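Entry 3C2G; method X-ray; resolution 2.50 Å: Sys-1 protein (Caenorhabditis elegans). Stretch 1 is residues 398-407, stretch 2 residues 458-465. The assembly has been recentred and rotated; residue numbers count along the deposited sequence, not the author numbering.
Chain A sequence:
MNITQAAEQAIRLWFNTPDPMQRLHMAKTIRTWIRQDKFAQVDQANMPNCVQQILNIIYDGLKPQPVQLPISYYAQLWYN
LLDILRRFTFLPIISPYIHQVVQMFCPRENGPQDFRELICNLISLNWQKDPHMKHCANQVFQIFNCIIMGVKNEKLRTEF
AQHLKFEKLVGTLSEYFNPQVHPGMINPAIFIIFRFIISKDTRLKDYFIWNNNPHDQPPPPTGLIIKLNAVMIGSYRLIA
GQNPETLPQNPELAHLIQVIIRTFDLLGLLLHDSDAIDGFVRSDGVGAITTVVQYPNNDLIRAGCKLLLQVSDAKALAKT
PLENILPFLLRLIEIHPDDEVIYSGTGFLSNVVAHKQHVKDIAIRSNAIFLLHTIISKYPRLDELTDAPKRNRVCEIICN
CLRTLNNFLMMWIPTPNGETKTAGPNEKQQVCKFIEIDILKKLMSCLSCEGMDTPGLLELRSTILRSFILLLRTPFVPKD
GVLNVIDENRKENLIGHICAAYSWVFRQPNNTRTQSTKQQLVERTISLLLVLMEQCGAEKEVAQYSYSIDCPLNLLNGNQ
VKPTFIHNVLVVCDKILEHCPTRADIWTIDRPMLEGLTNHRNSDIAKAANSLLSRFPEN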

# COMPACT_ATOMS: atom_id res chain seq x y z
N ILE A 398 15.32 6.83 0.27
CA ILE A 398 16.68 6.61 -0.20
C ILE A 398 16.83 5.18 -0.68
O ILE A 398 17.46 4.91 -1.70
N CYS A 399 16.21 4.26 0.05
CA CYS A 399 16.25 2.86 -0.33
C CYS A 399 15.61 2.63 -1.70
O CYS A 399 16.17 1.90 -2.51
N ASN A 400 14.45 3.25 -1.95
CA ASN A 400 13.83 3.23 -3.27
C ASN A 400 14.74 3.77 -4.37
O ASN A 400 14.81 3.19 -5.45
N CYS A 401 15.39 4.89 -4.12
CA CYS A 401 16.23 5.52 -5.14
C CYS A 401 17.41 4.64 -5.55
O CYS A 401 17.64 4.42 -6.73
N LEU A 402 18.11 4.09 -4.56
CA LEU A 402 19.25 3.22 -4.79
C LEU A 402 18.86 1.91 -5.45
O LEU A 402 19.62 1.35 -6.24
N ARG A 403 17.67 1.40 -5.12
CA ARG A 403 17.17 0.20 -5.80
C ARG A 403 16.90 0.52 -7.29
O ARG A 403 17.14 -0.30 -8.16
N THR A 404 16.42 1.72 -7.57
CA THR A 404 16.24 2.12 -8.95
C THR A 404 17.59 2.24 -9.65
O THR A 404 17.74 1.77 -10.79
N LEU A 405 18.56 2.84 -8.97
CA LEU A 405 19.92 2.96 -9.50
C LEU A 405 20.47 1.60 -9.89
O LEU A 405 21.00 1.44 -10.98
N ASN A 406 20.30 0.63 -9.00
CA ASN A 406 20.86 -0.70 -9.18
C ASN A 406 20.24 -1.44 -10.35
O ASN A 406 20.94 -2.17 -11.05
N ASN A 407 18.95 -1.23 -10.59
CA ASN A 407 18.29 -1.76 -11.79
C ASN A 407 18.81 -1.17 -13.10
O ASN A 407 18.75 -1.83 -14.12
N LEU A 458 17.88 -1.76 8.05
CA LEU A 458 18.56 -2.97 7.63
C LEU A 458 18.57 -3.13 6.12
O LEU A 458 19.61 -3.44 5.52
N GLU A 459 17.41 -2.91 5.51
CA GLU A 459 17.23 -3.09 4.08
C GLU A 459 17.94 -1.97 3.33
O GLU A 459 18.44 -2.19 2.23
N LEU A 460 18.00 -0.79 3.94
CA LEU A 460 18.74 0.33 3.39
C LEU A 460 20.25 0.05 3.31
O LEU A 460 20.88 0.33 2.31
N ARG A 461 20.82 -0.49 4.39
CA ARG A 461 22.26 -0.73 4.46
C ARG A 461 22.66 -1.86 3.53
O ARG A 461 23.72 -1.83 2.93
N SER A 462 21.79 -2.84 3.39
CA SER A 462 22.03 -3.91 2.45
C SER A 462 22.04 -3.37 1.02
O SER A 462 22.90 -3.75 0.22
N THR A 463 21.10 -2.47 0.71
CA THR A 463 20.94 -1.91 -0.64
C THR A 463 22.10 -0.97 -0.99
O THR A 463 22.53 -0.90 -2.13
N ILE A 464 22.60 -0.25 0.01
CA ILE A 464 23.73 0.64 -0.19
C ILE A 464 24.98 -0.15 -0.58
O ILE A 464 25.72 0.27 -1.49
N LEU A 465 25.22 -1.27 0.09
CA LEU A 465 26.39 -2.08 -0.21
C LEU A 465 26.33 -2.51 -1.66
O LEU A 465 27.34 -2.48 -2.38

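How do the two helices meet? They run nearly side by side, their N-to-C directions 28° apart and their axes 9.4 Å apart at closest approach. The backbones come nearest at Cys 399 and Leu 460, whose CA atoms lie 5.1 Å apart. No hydrogen bond crosses the interface; the contact is made by packing, with one pair of opposite charges nearby.

What fills the middle? Thr 463, pointing toward stretch 1, is a knob set among Cys 399, Leu 402, Arg 403 and Asn 406. Its m rotamer (chi1 -58°) lets OG1 donate a hydrogen bond back to the carbonyl O of Glu 459 at 2.7 Å, one turn earlier. The hydroxyl is thus satisfied within its own helix, while CG2 of Thr 463 lies 3.8 Å from CB of Leu 402. Cys 399, in the t rotamer, brings SG to 3.6 Å from OG1 of Thr 463.

How does the apolar side close? Leu 460 leaves its CA sideways, but its t,p conformation brings the end nearer, and CD1 rests 3.8 Å from CG2 of Ile 398. Leu 402, m,t, points toward stretch 2 and places its CD1 3.4 Å from CG1 of Ile 464, a tight contact. Ile 464 starts away, yet with chi1 at m its CG1 reaches back to that methyl.

What do the polar side chains do? Arg 403 has chi1 at -143°, between wells; its chain curls back so that NH2 donates to OD1 of Asn 400 at 2.8 Å. OE2 of Glu 459 lies 4.1 Å from NH1 of Arg 403 and well out of the guanidinium plane, so no N-H points at it: the opposite charges are near each other, beyond a salt bridge. Asn 406, m, points toward stretch 2, its ND2 3.6 Å from O of Thr 463, too loose to count as a hydrogen bond.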

# COMPACT_ATOMS: atom_id res chain seq x y z
CB ILE A 398 17.71 6.91 0.90
CG1 ILE A 398 17.63 8.38 1.31
CG2 ILE A 398 19.14 6.57 0.42
CD1 ILE A 398 18.34 8.67 2.61
CB CYS A 399 15.59 2.01 0.73
SG CYS A 399 15.93 0.27 0.46
CB ASN A 400 12.54 4.06 -3.30
CG ASN A 400 11.41 3.42 -2.51
OD1 ASN A 400 11.37 2.21 -2.31
ND2 ASN A 400 10.46 4.24 -2.10
CB CYS A 401 16.69 6.90 -4.70
SG CYS A 401 15.37 8.15 -4.59
CB LEU A 402 20.00 2.95 -3.50
CG LEU A 402 20.60 4.16 -2.78
CD1 LEU A 402 21.08 3.69 -1.44
CD2 LEU A 402 21.74 4.84 -3.56
CB ARG A 403 15.92 -0.33 -5.09
CG ARG A 403 15.82 -1.85 -5.06
CD ARG A 403 14.60 -2.38 -4.25
NE ARG A 403 13.40 -1.57 -4.46
CZ ARG A 403 12.86 -0.80 -3.52
NH1 ARG A 403 13.40 -0.75 -2.30
NH2 ARG A 403 11.78 -0.07 -3.82
CB THR A 404 15.48 3.44 -9.06
OG1 THR A 404 14.28 3.35 -8.29
CG2 THR A 404 15.15 3.76 -10.52
CB LEU A 405 20.87 3.64 -8.51
CG LEU A 405 22.34 3.86 -8.95
CD1 LEU A 405 22.41 4.72 -10.20
CD2 LEU A 405 23.21 4.48 -7.84
CB ASN A 406 20.72 -1.51 -7.89
CG ASN A 406 21.53 -0.91 -6.72
OD1 ASN A 406 22.33 0.02 -6.90
ND2 ASN A 406 21.32 -1.45 -5.52
CB ASN A 407 16.77 -1.61 -11.69
CG ASN A 407 16.16 -2.51 -10.62
OD1 ASN A 407 16.76 -3.52 -10.23
ND2 ASN A 407 14.98 -2.14 -10.12
CB LEU A 458 17.92 -4.19 8.29
CG LEU A 458 18.43 -5.58 7.87
CD1 LEU A 458 19.96 -5.72 8.09
CD2 LEU A 458 17.66 -6.67 8.59
CB GLU A 459 15.74 -3.12 3.74
CG GLU A 459 15.43 -3.53 2.29
CD GLU A 459 13.94 -3.65 1.98
OE1 GLU A 459 13.15 -4.01 2.88
OE2 GLU A 459 13.58 -3.39 0.81
CB LEU A 460 18.50 1.61 4.19
CG LEU A 460 19.32 2.82 3.74
CD1 LEU A 460 19.04 3.21 2.28
CD2 LEU A 460 19.11 4.01 4.64
CB ARG A 461 22.69 -1.02 5.90
CG ARG A 461 22.49 0.18 6.79
CD ARG A 461 22.90 -0.02 8.23
NE ARG A 461 23.05 1.31 8.82
CZ ARG A 461 23.32 1.55 10.10
NH1 ARG A 461 23.46 0.56 10.97
NH2 ARG A 461 23.45 2.81 10.50
CB SER A 462 20.96 -4.98 2.62
OG SER A 462 21.24 -6.10 1.82
CB THR A 463 19.59 -1.15 -0.77
OG1 THR A 463 18.52 -2.05 -0.46
CG2 THR A 463 19.37 -0.60 -2.17
CB ILE A 464 24.01 1.48 1.05
CG1 ILE A 464 22.90 2.53 1.24
CG2 ILE A 464 25.37 2.16 0.94
CD1 ILE A 464 22.95 3.24 2.57
CB LEU A 465 26.50 -3.30 0.70
CG LEU A 465 26.69 -3.02 2.19
CD1 LEU A 465 26.70 -4.34 2.98
CD2 LEU A 465 27.96 -2.22 2.45